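Local atomic coordinates of LamCAT (PDB entry 6JH5), a protein that probably hydrolyses the beta-1,3-glucosidic bonds of laminarin, as a marine bacterial laminarinase of glycoside hydrolase family 16. Residues Ser18-Glu23 against Met70-Arg75; Trp100-Asn105 against Asn196-Leu201. One frame throughout, in Å; residues are numbered along the deposited sequence.

Interaction 1 of 2, residues Ser18-Glu23 against Met70-Arg75; sequences SDWVFE and MKTQGR
Two salt bridges tie Ser-18-Glu-23 to Met-70-Arg-75, one toward each end of the contact. Lys-71 NZ lies 2.7 Å from Glu-23 OE2, which it meets from above the carboxylate plane; the lysine chain runs fully extended beyond CG, while the glutamate bends at chi2 (-70°) and crosses it at about a right angle. Gln-73 OE1 accepts a second bond from the ammonium, and a water bridges NZ to Glu-23 OE1, so three partners fix this charge. At the other end Arg-75, folded at chi2 and chi3, places NH2 2.8 Å from Asp-19 OD1. Its NE donates to Ser-18 O at 3.0 Å, a partner lying in the guanidinium plane but reached from above the carbonyl plane. Asp-19 OD2 accepts a hydrogen bond from Trp-8 NE1.

Between the charges the backbones pair as short antiparallel strands: Val-21 and Lys-71 exchange both N-H...O bonds, while Phe-22 faces Met-70 as a non-hydrogen-bonded pair. Strand 21-22 thus lies along the end of strand 63-71, within the beta-sandwich expected of family 16.

Aromatic packing supplies the rest. The Trp-20 indole is clasped between two methyls: the bend of Met-70 at chi3 (-78°) carries CE back to 3.7 Å from the five-membered ring centroid, and Thr-72 CG2 lies over the opposite face, 3.9 Å from the six-membered centroid. A wide, flat indole suits this slot, and its NE1 is satisfied by Asp-10. Met-70 CB, placed by the strand pairing, lies over the Phe-22 ring, 4.1 Å from its centroid, with SD oblique to both rings in Met-aromatic contacts.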
ATOM      1  N   SER A  18     -11.925   3.299  13.519  1.00 17.65           N
ATOM      2  CA  SER A  18     -11.172   2.516  14.522  1.00 17.78           C
ATOM      3  C   SER A  18     -10.699   1.194  13.910  1.00 16.51           C
ATOM      4  O   SER A  18     -10.022   0.447  14.558  1.00 15.45           O
ATOM      5  CB  SER A  18     -12.009   2.296  15.718  1.00 18.09           C
ATOM      6  OG  SER A  18     -12.999   1.364  15.415  1.00 21.19           O
ATOM      7  N   ASP A  19     -10.975   1.001  12.617  1.00 14.44           N
ATOM      8  CA  ASP A  19     -10.498  -0.203  11.891  1.00 14.94           C
ATOM      9  C   ASP A  19      -9.014  -0.041  11.555  1.00 14.12           C
ATOM     10  O   ASP A  19      -8.440  -0.954  11.109  1.00 17.30           O
ATOM     11  CB  ASP A  19     -11.359  -0.512  10.665  1.00 17.39           C
ATOM     12  CG  ASP A  19     -12.807  -0.803  11.027  1.00 20.21           C
ATOM     13  OD1 ASP A  19     -13.023  -1.281  12.101  1.00 21.91           O
ATOM     14  OD2 ASP A  19     -13.674  -0.491  10.236  1.00 22.36           O
ATOM     15  N   TRP A  20      -8.438   1.125  11.805  1.00 13.18           N
ATOM     16  CA  TRP A  20      -7.009   1.359  11.489  1.00 13.79           C
ATOM     17  C   TRP A  20      -6.134   1.427  12.748  1.00 14.04           C
ATOM     18  O   TRP A  20      -6.505   2.059  13.678  1.00 16.14           O
ATOM     19  CB  TRP A  20      -6.826   2.643  10.685  1.00 12.62           C
ATOM     20  CG  TRP A  20      -7.556   2.710   9.386  1.00 13.07           C
ATOM     21  CD1 TRP A  20      -8.772   3.275   9.177  1.00 14.07           C
ATOM     22  CD2 TRP A  20      -7.101   2.250   8.103  1.00 12.34           C
ATOM     23  NE1 TRP A  20      -9.113   3.196   7.862  1.00 14.53           N
ATOM     24  CE2 TRP A  20      -8.109   2.575   7.181  1.00 12.71           C
ATOM     25  CE3 TRP A  20      -5.948   1.606   7.644  1.00 13.11           C
ATOM     26  CZ2 TRP A  20      -8.010   2.268   5.835  1.00 13.56           C
ATOM     27  CZ3 TRP A  20      -5.852   1.298   6.313  1.00 13.48           C
ATOM     28  CH2 TRP A  20      -6.868   1.630   5.429  1.00 13.00           C
ATOM     29  N   VAL A  21      -4.995   0.750  12.670  1.00 13.43           N
ATOM     30  CA  VAL A  21      -3.913   0.683  13.691  1.00 15.80           C
ATOM     31  C   VAL A  21      -2.700   1.405  13.087  1.00 16.45           C
ATOM     32  O   VAL A  21      -2.490   1.273  11.924  1.00 15.56           O
ATOM     33  CB  VAL A  21      -3.600  -0.798  13.996  1.00 20.78           C
ATOM     34  CG1 VAL A  21      -2.476  -0.948  14.984  1.00 25.40           C
ATOM     35  CG2 VAL A  21      -4.839  -1.494  14.508  1.00 26.21           C
ATOM     36  N   PHE A  22      -1.916   2.094  13.901  1.00 14.41           N
ATOM     37  CA  PHE A  22      -0.807   2.907  13.357  1.00 15.66           C
ATOM     38  C   PHE A  22       0.562   2.411  13.787  1.00 15.72           C
ATOM     39  O   PHE A  22       0.720   2.005  14.895  1.00 17.44           O
ATOM     40  CB  PHE A  22      -0.975   4.362  13.792  1.00 14.44           C
ATOM     41  CG  PHE A  22      -2.158   5.044  13.159  1.00 15.22           C
ATOM     42  CD1 PHE A  22      -3.443   4.801  13.603  1.00 18.11           C
ATOM     43  CD2 PHE A  22      -1.986   5.913  12.102  1.00 16.96           C
ATOM     44  CE1 PHE A  22      -4.527   5.421  13.018  1.00 19.03           C
ATOM     45  CE2 PHE A  22      -3.074   6.530  11.520  1.00 19.36           C
ATOM     46  CZ  PHE A  22      -4.337   6.272  11.969  1.00 20.13           C
ATOM     47  N   GLU A  23       1.506   2.460  12.865  1.00 13.64           N
ATOM     48  CA  GLU A  23       2.884   2.102  13.247  1.00 13.31           C
ATOM     49  C   GLU A  23       3.580   3.356  13.780  1.00 14.80           C
ATOM     50  O   GLU A  23       3.150   4.445  13.491  1.00 15.47           O
ATOM     51  CB  GLU A  23       3.709   1.581  12.077  1.00 15.71           C
ATOM     52  CG  GLU A  23       3.134   0.349  11.417  1.00 17.23           C
ATOM     53  CD  GLU A  23       3.176  -0.929  12.220  1.00 17.63           C
ATOM     54  OE1 GLU A  23       3.614  -0.884  13.351  1.00 18.02           O
ATOM     55  OE2 GLU A  23       2.754  -1.927  11.691  1.00 17.17           O
ATOM     56  N   MET A  70      -0.406   3.054   8.245  1.00 13.09           N
ATOM     57  CA  MET A  70      -1.596   2.612   8.997  1.00 12.67           C
ATOM     58  C   MET A  70      -2.118   1.313   8.380  1.00 11.96           C
ATOM     59  O   MET A  70      -1.903   1.115   7.217  1.00 13.11           O
ATOM     60  CB  MET A  70      -2.650   3.719   9.006  1.00 13.94           C
ATOM     61  CG  MET A  70      -3.024   4.189   7.642  1.00 14.96           C
ATOM     62  SD  MET A  70      -3.843   5.828   7.617  1.00 15.34           S
ATOM     63  CE  MET A  70      -5.508   5.399   8.142  1.00 16.30           C
ATOM     64  N   LYS A  71      -2.764   0.483   9.182  1.00 11.86           N
ATOM     65  CA  LYS A  71      -3.154  -0.862   8.699  1.00 12.05           C
ATOM     66  C   LYS A  71      -4.450  -1.329   9.354  1.00 12.32           C
ATOM     67  O   LYS A  71      -4.801  -0.823  10.359  1.00 12.68           O
ATOM     68  CB  LYS A  71      -2.045  -1.858   9.038  1.00 12.24           C
ATOM     69  CG  LYS A  71      -1.724  -1.960  10.521  1.00 12.26           C
ATOM     70  CD  LYS A  71      -0.496  -2.763  10.815  1.00 13.49           C
ATOM     71  CE  LYS A  71      -0.288  -2.942  12.302  1.00 14.78           C
ATOM     72  NZ  LYS A  71       0.949  -3.677  12.622  1.00 14.80           N
ATOM     73  N   THR A  72      -5.092  -2.294   8.715  1.00 12.80           N
ATOM     74  CA  THR A  72      -6.329  -2.883   9.279  1.00 12.96           C
ATOM     75  C   THR A  72      -6.001  -4.188  10.012  1.00 13.02           C
ATOM     76  O   THR A  72      -6.894  -4.842  10.450  1.00 13.13           O
ATOM     77  CB  THR A  72      -7.429  -3.078   8.228  1.00 13.09           C
ATOM     78  OG1 THR A  72      -7.085  -4.094   7.294  1.00 12.82           O
ATOM     79  CG2 THR A  72      -7.767  -1.791   7.504  1.00 13.61           C
ATOM     80  N   GLN A  73      -4.720  -4.484  10.133  1.00 12.44           N
ATOM     81  CA  GLN A  73      -4.279  -5.736  10.789  1.00 13.42           C
ATOM     82  C   GLN A  73      -4.878  -5.788  12.193  1.00 13.46           C
ATOM     83  O   GLN A  73      -4.781  -4.847  12.892  1.00 15.97           O
ATOM     84  CB  GLN A  73      -2.753  -5.754  10.878  1.00 13.57           C
ATOM     85  CG  GLN A  73      -2.194  -7.037  11.460  1.00 14.15           C
ATOM     86  CD  GLN A  73      -0.688  -7.036  11.466  1.00 13.48           C
ATOM     87  OE1 GLN A  73      -0.052  -6.015  11.377  1.00 14.00           O
ATOM     88  NE2 GLN A  73      -0.130  -8.215  11.576  1.00 15.22           N
ATOM     89  N   GLY A  74      -5.512  -6.904  12.521  1.00 13.79           N
ATOM     90  CA  GLY A  74      -6.112  -7.097  13.850  1.00 16.06           C
ATOM     91  C   GLY A  74      -7.509  -6.520  13.951  1.00 16.73           C
ATOM     92  O   GLY A  74      -8.106  -6.636  14.994  1.00 18.38           O
ATOM     93  N   ARG A  75      -7.976  -5.907  12.877  1.00 15.34           N
ATOM     94  CA  ARG A  75      -9.323  -5.309  12.879  1.00 15.79           C
ATOM     95  C   ARG A  75     -10.150  -5.873  11.721  1.00 15.75           C
ATOM     96  O   ARG A  75     -11.231  -6.316  11.951  1.00 16.97           O
ATOM     97  CB  ARG A  75      -9.192  -3.788  12.745  1.00 16.75           C
ATOM     98  CG  ARG A  75      -8.462  -3.091  13.889  1.00 17.19           C
ATOM     99  CD  ARG A  75      -9.215  -3.045  15.225  1.00 20.15           C
ATOM    100  NE  ARG A  75     -10.527  -2.455  15.023  1.00 20.25           N
ATOM    101  CZ  ARG A  75     -11.677  -3.093  15.015  1.00 19.83           C
ATOM    102  NH1 ARG A  75     -11.756  -4.345  15.410  1.00 19.59           N
ATOM    103  NH2 ARG A  75     -12.766  -2.438  14.684  1.00 23.36           N
TER
HETATM  104  O   HOH W   1       1.728  -2.282  15.087  1.00 30.27           O

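Interaction 2 of 2, residues Trp100-Asn105 against Asn196-Leu201; sequences WMLGDN and NFFILL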
ATOM      1  N   TRP A 100      -1.597  -1.179  -0.117  1.00 11.20           N
ATOM      2  CA  TRP A 100      -1.146  -2.573  -0.269  1.00 11.31           C
ATOM      3  C   TRP A 100      -1.756  -3.470   0.803  1.00 11.06           C
ATOM      4  O   TRP A 100      -2.573  -3.020   1.546  1.00 10.69           O
ATOM      5  CB  TRP A 100       0.384  -2.574  -0.233  1.00 11.66           C
ATOM      6  CG  TRP A 100       1.058  -1.928   0.947  1.00 11.63           C
ATOM      7  CD1 TRP A 100       0.998  -0.628   1.342  1.00 11.95           C
ATOM      8  CD2 TRP A 100       2.017  -2.547   1.821  1.00 12.13           C
ATOM      9  NE1 TRP A 100       1.817  -0.400   2.413  1.00 13.09           N
ATOM     10  CE2 TRP A 100       2.465  -1.563   2.720  1.00 12.11           C
ATOM     11  CE3 TRP A 100       2.526  -3.840   1.935  1.00 11.99           C
ATOM     12  CZ2 TRP A 100       3.399  -1.835   3.717  1.00 11.61           C
ATOM     13  CZ3 TRP A 100       3.459  -4.100   2.908  1.00 12.62           C
ATOM     14  CH2 TRP A 100       3.892  -3.111   3.786  1.00 12.07           C
ATOM     15  N   MET A 101      -1.437  -4.757   0.700  1.00 11.69           N
ATOM     16  CA  MET A 101      -2.005  -5.776   1.610  1.00 11.85           C
ATOM     17  C   MET A 101      -0.919  -6.764   2.021  1.00 11.59           C
ATOM     18  O   MET A 101      -0.046  -6.999   1.261  1.00 11.23           O
ATOM     19  CB  MET A 101      -3.112  -6.572   0.909  1.00 11.90           C
ATOM     20  CG  MET A 101      -4.179  -5.682   0.336  1.00 11.64           C
ATOM     21  SD  MET A 101      -5.596  -6.639  -0.365  1.00 13.77           S
ATOM     22  CE  MET A 101      -6.552  -6.966   1.123  1.00 13.61           C
ATOM     23  N   LEU A 102      -1.082  -7.317   3.214  1.00 11.42           N
ATOM     24  CA  LEU A 102      -0.192  -8.375   3.746  1.00 11.12           C
ATOM     25  C   LEU A 102      -1.055  -9.509   4.284  1.00 11.69           C
ATOM     26  O   LEU A 102      -2.106  -9.253   4.766  1.00 11.77           O
ATOM     27  CB  LEU A 102       0.667  -7.837   4.894  1.00 11.53           C
ATOM     28  CG  LEU A 102       1.857  -6.987   4.488  1.00 12.35           C
ATOM     29  CD1 LEU A 102       2.431  -6.289   5.705  1.00 12.99           C
ATOM     30  CD2 LEU A 102       2.927  -7.806   3.784  1.00 13.13           C
ATOM     31  N   GLY A 103      -0.520 -10.710   4.211  1.00 11.38           N
ATOM     32  CA  GLY A 103      -1.281 -11.816   4.784  1.00 11.50           C
ATOM     33  C   GLY A 103      -1.401 -11.646   6.289  1.00 12.05           C
ATOM     34  O   GLY A 103      -0.430 -11.354   6.923  1.00 13.40           O
ATOM     35  N   ASP A 104      -2.545 -12.030   6.838  1.00 13.65           N
ATOM     36  CA  ASP A 104      -2.806 -11.972   8.295  1.00 14.71           C
ATOM     37  C   ASP A 104      -1.810 -12.870   9.028  1.00 16.05           C
ATOM     38  O   ASP A 104      -1.514 -12.601  10.160  1.00 16.98           O
ATOM     39  CB  ASP A 104      -4.159 -12.592   8.630  1.00 16.05           C
ATOM     40  CG  ASP A 104      -5.316 -11.619   8.652  1.00 20.71           C
ATOM     41  OD1 ASP A 104      -5.084 -10.427   8.446  1.00 23.87           O
ATOM     42  OD2 ASP A 104      -6.423 -12.082   8.860  1.00 19.79           O
ATOM     43  N   ASN A 105      -1.240 -13.844   8.336  1.00 14.89           N
ATOM     44  CA  ASN A 105      -0.352 -14.819   9.014  1.00 14.28           C
ATOM     45  C   ASN A 105       1.102 -14.358   9.056  1.00 14.77           C
ATOM     46  O   ASN A 105       1.953 -15.118   9.465  1.00 17.87           O
ATOM     47  CB  ASN A 105      -0.519 -16.243   8.499  1.00 16.05           C
ATOM     48  CG  ASN A 105      -0.006 -16.390   7.096  1.00 16.49           C
ATOM     49  OD1 ASN A 105       0.320 -15.417   6.467  1.00 16.20           O
ATOM     50  ND2 ASN A 105       0.061 -17.608   6.623  1.00 18.60           N
ATOM     51  N   ASN A 196      -6.477 -14.897   4.353  1.00 13.89           N
ATOM     52  CA  ASN A 196      -6.920 -13.525   4.657  1.00 14.81           C
ATOM     53  C   ASN A 196      -5.735 -12.550   4.613  1.00 13.27           C
ATOM     54  O   ASN A 196      -4.677 -12.870   5.063  1.00 14.25           O
ATOM     55  CB  ASN A 196      -7.608 -13.448   6.017  1.00 15.05           C
ATOM     56  CG  ASN A 196      -9.051 -13.885   5.958  1.00 18.33           C
ATOM     57  OD1 ASN A 196      -9.934 -13.183   6.367  1.00 29.79           O
ATOM     58  ND2 ASN A 196      -9.298 -15.049   5.461  1.00 20.74           N
ATOM     59  N   PHE A 197      -6.009 -11.382   4.038  1.00 12.15           N
ATOM     60  CA  PHE A 197      -5.036 -10.272   3.940  1.00 12.03           C
ATOM     61  C   PHE A 197      -5.700  -9.013   4.482  1.00 11.71           C
ATOM     62  O   PHE A 197      -6.859  -8.803   4.316  1.00 12.54           O
ATOM     63  CB  PHE A 197      -4.635  -9.989   2.485  1.00 11.81           C
ATOM     64  CG  PHE A 197      -3.615 -10.928   1.896  1.00 11.64           C
ATOM     65  CD1 PHE A 197      -3.863 -12.278   1.824  1.00 13.30           C
ATOM     66  CD2 PHE A 197      -2.395 -10.458   1.453  1.00 12.85           C
ATOM     67  CE1 PHE A 197      -2.920 -13.141   1.297  1.00 14.00           C
ATOM     68  CE2 PHE A 197      -1.458 -11.322   0.919  1.00 13.41           C
ATOM     69  CZ  PHE A 197      -1.720 -12.658   0.851  1.00 14.32           C
ATOM     70  N   PHE A 198      -4.867  -8.196   5.098  1.00 12.12           N
ATOM     71  CA  PHE A 198      -5.275  -6.889   5.644  1.00 11.35           C
ATOM     72  C   PHE A 198      -4.674  -5.774   4.783  1.00 12.74           C
ATOM     73  O   PHE A 198      -3.853  -6.045   3.989  1.00 12.06           O
ATOM     74  CB  PHE A 198      -4.912  -6.758   7.120  1.00 12.63           C
ATOM     75  CG  PHE A 198      -3.441  -6.815   7.420  1.00 11.22           C
ATOM     76  CD1 PHE A 198      -2.645  -5.692   7.328  1.00 12.12           C
ATOM     77  CD2 PHE A 198      -2.873  -7.993   7.843  1.00 11.80           C
ATOM     78  CE1 PHE A 198      -1.301  -5.757   7.630  1.00 12.28           C
ATOM     79  CE2 PHE A 198      -1.527  -8.050   8.134  1.00 12.30           C
ATOM     80  CZ  PHE A 198      -0.744  -6.946   8.004  1.00 11.65           C
ATOM     81  N   ILE A 199      -5.221  -4.578   4.944  1.00 11.90           N
ATOM     82  CA  ILE A 199      -4.865  -3.402   4.105  1.00 11.42           C
ATOM     83  C   ILE A 199      -3.900  -2.466   4.827  1.00 11.52           C
ATOM     84  O   ILE A 199      -4.018  -2.342   5.996  1.00 11.61           O
ATOM     85  CB  ILE A 199      -6.159  -2.662   3.702  1.00 12.70           C
ATOM     86  CG1 ILE A 199      -6.972  -3.525   2.736  1.00 13.23           C
ATOM     87  CG2 ILE A 199      -5.908  -1.269   3.116  1.00 13.49           C
ATOM     88  CD1 ILE A 199      -8.290  -2.923   2.341  1.00 13.22           C
ATOM     89  N   LEU A 200      -2.994  -1.882   4.060  1.00 10.70           N
ATOM     90  CA  LEU A 200      -2.078  -0.850   4.581  1.00 11.43           C
ATOM     91  C   LEU A 200      -2.070   0.362   3.648  1.00 11.83           C
ATOM     92  O   LEU A 200      -2.219   0.216   2.468  1.00 11.77           O
ATOM     93  CB  LEU A 200      -0.647  -1.382   4.667  1.00 11.55           C
ATOM     94  CG  LEU A 200      -0.457  -2.651   5.488  1.00 11.86           C
ATOM     95  CD1 LEU A 200      -0.463  -3.869   4.580  1.00 12.65           C
ATOM     96  CD2 LEU A 200       0.843  -2.595   6.267  1.00 12.23           C
ATOM     97  N   LEU A 201      -1.849   1.512   4.260  1.00 12.57           N
ATOM     98  CA  LEU A 201      -1.615   2.793   3.564  1.00 12.17           C
ATOM     99  C   LEU A 201      -0.381   3.438   4.189  1.00 11.56           C
ATOM    100  O   LEU A 201      -0.305   3.464   5.373  1.00 12.04           O
ATOM    101  CB  LEU A 201      -2.809   3.735   3.722  1.00 12.08           C
ATOM    102  CG  LEU A 201      -4.035   3.387   2.894  1.00 12.89           C
ATOM    103  CD1 LEU A 201      -5.216   4.202   3.372  1.00 13.77           C
ATOM    104  CD2 LEU A 201      -3.802   3.607   1.411  1.00 13.25           C
TER
HETATM  105  O   HOH W   2      -2.923 -14.999   5.842  1.00 15.98           O
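Trp-100 and Leu-200 satisfy each other's backbone N-H and C=O, Leu-200 N reaching Trp-100 O at 2.8 Å. Leu-102 and Phe-198 do likewise, and Asp-104 N gives a nearly straight bond (175°) to Asn-196 O. That carbonyl also accepts from a water that takes the N-H of Asn-105. On the strands' other edges, Met-101 and Gly-103 bond by backbone to Ile-117 and Gly-115, Phe-197 and Ile-199 to Trp-78 and Thr-72.

Trp-100 NE1 donates to Asn-202, while Leu-200 CB lies over the indole, 3.6 Å from the five-membered ring centroid. An alanine in place of Trp-100 would probably uncover Leu-200 and leave Asn-202 OD1 without its indole donor. Asp-104 OD2 is hydrogen-bonded to Ser-77 OG, and OD1 lies at the Phe-198 ring edge, 3.3 Å from CD2. Phe-198 CG sits between backbone N and carbonyl carbon (chi1 63°), which swings the ring over Leu-102 O and its CZ to 3.5 Å from Leu-102 CB. Gly-103 lets the Phe-197 ring press on the main chain: Gly-103 CA lies 3.7 Å from the ring centroid.

On the other face Met-101 CE meets Ile-199 CG1. This is ordinary antiparallel pairing, of strands 95-103 and 197-205, neighbours in the beta-sandwich expected of family 16.

Both segments of interaction 1 precede those of interaction 2 in sequence, and the centres of the two contacts lie 10 Å apart. Strand 197-205 joins them: it runs antiparallel between strand 63-71 on one flank and strand 95-103 on the other, giving the spatial order 21-22, 63-71, 197-205, 95-103. Probable backbone hydrogen bonds from Met-70 N to Leu-201 O and from Thr-72 N to Ile-199 O, each 2.9 Å, carry the sheet across. Side chains continue the link, for Gln-73 CD packs 3.5 Å from Phe-198 CZ. Segments widely separated in sequence thereby meet through neighbouring strands of a sheet that both contacts reach, from partly buried interaction 1 to buried interaction 2.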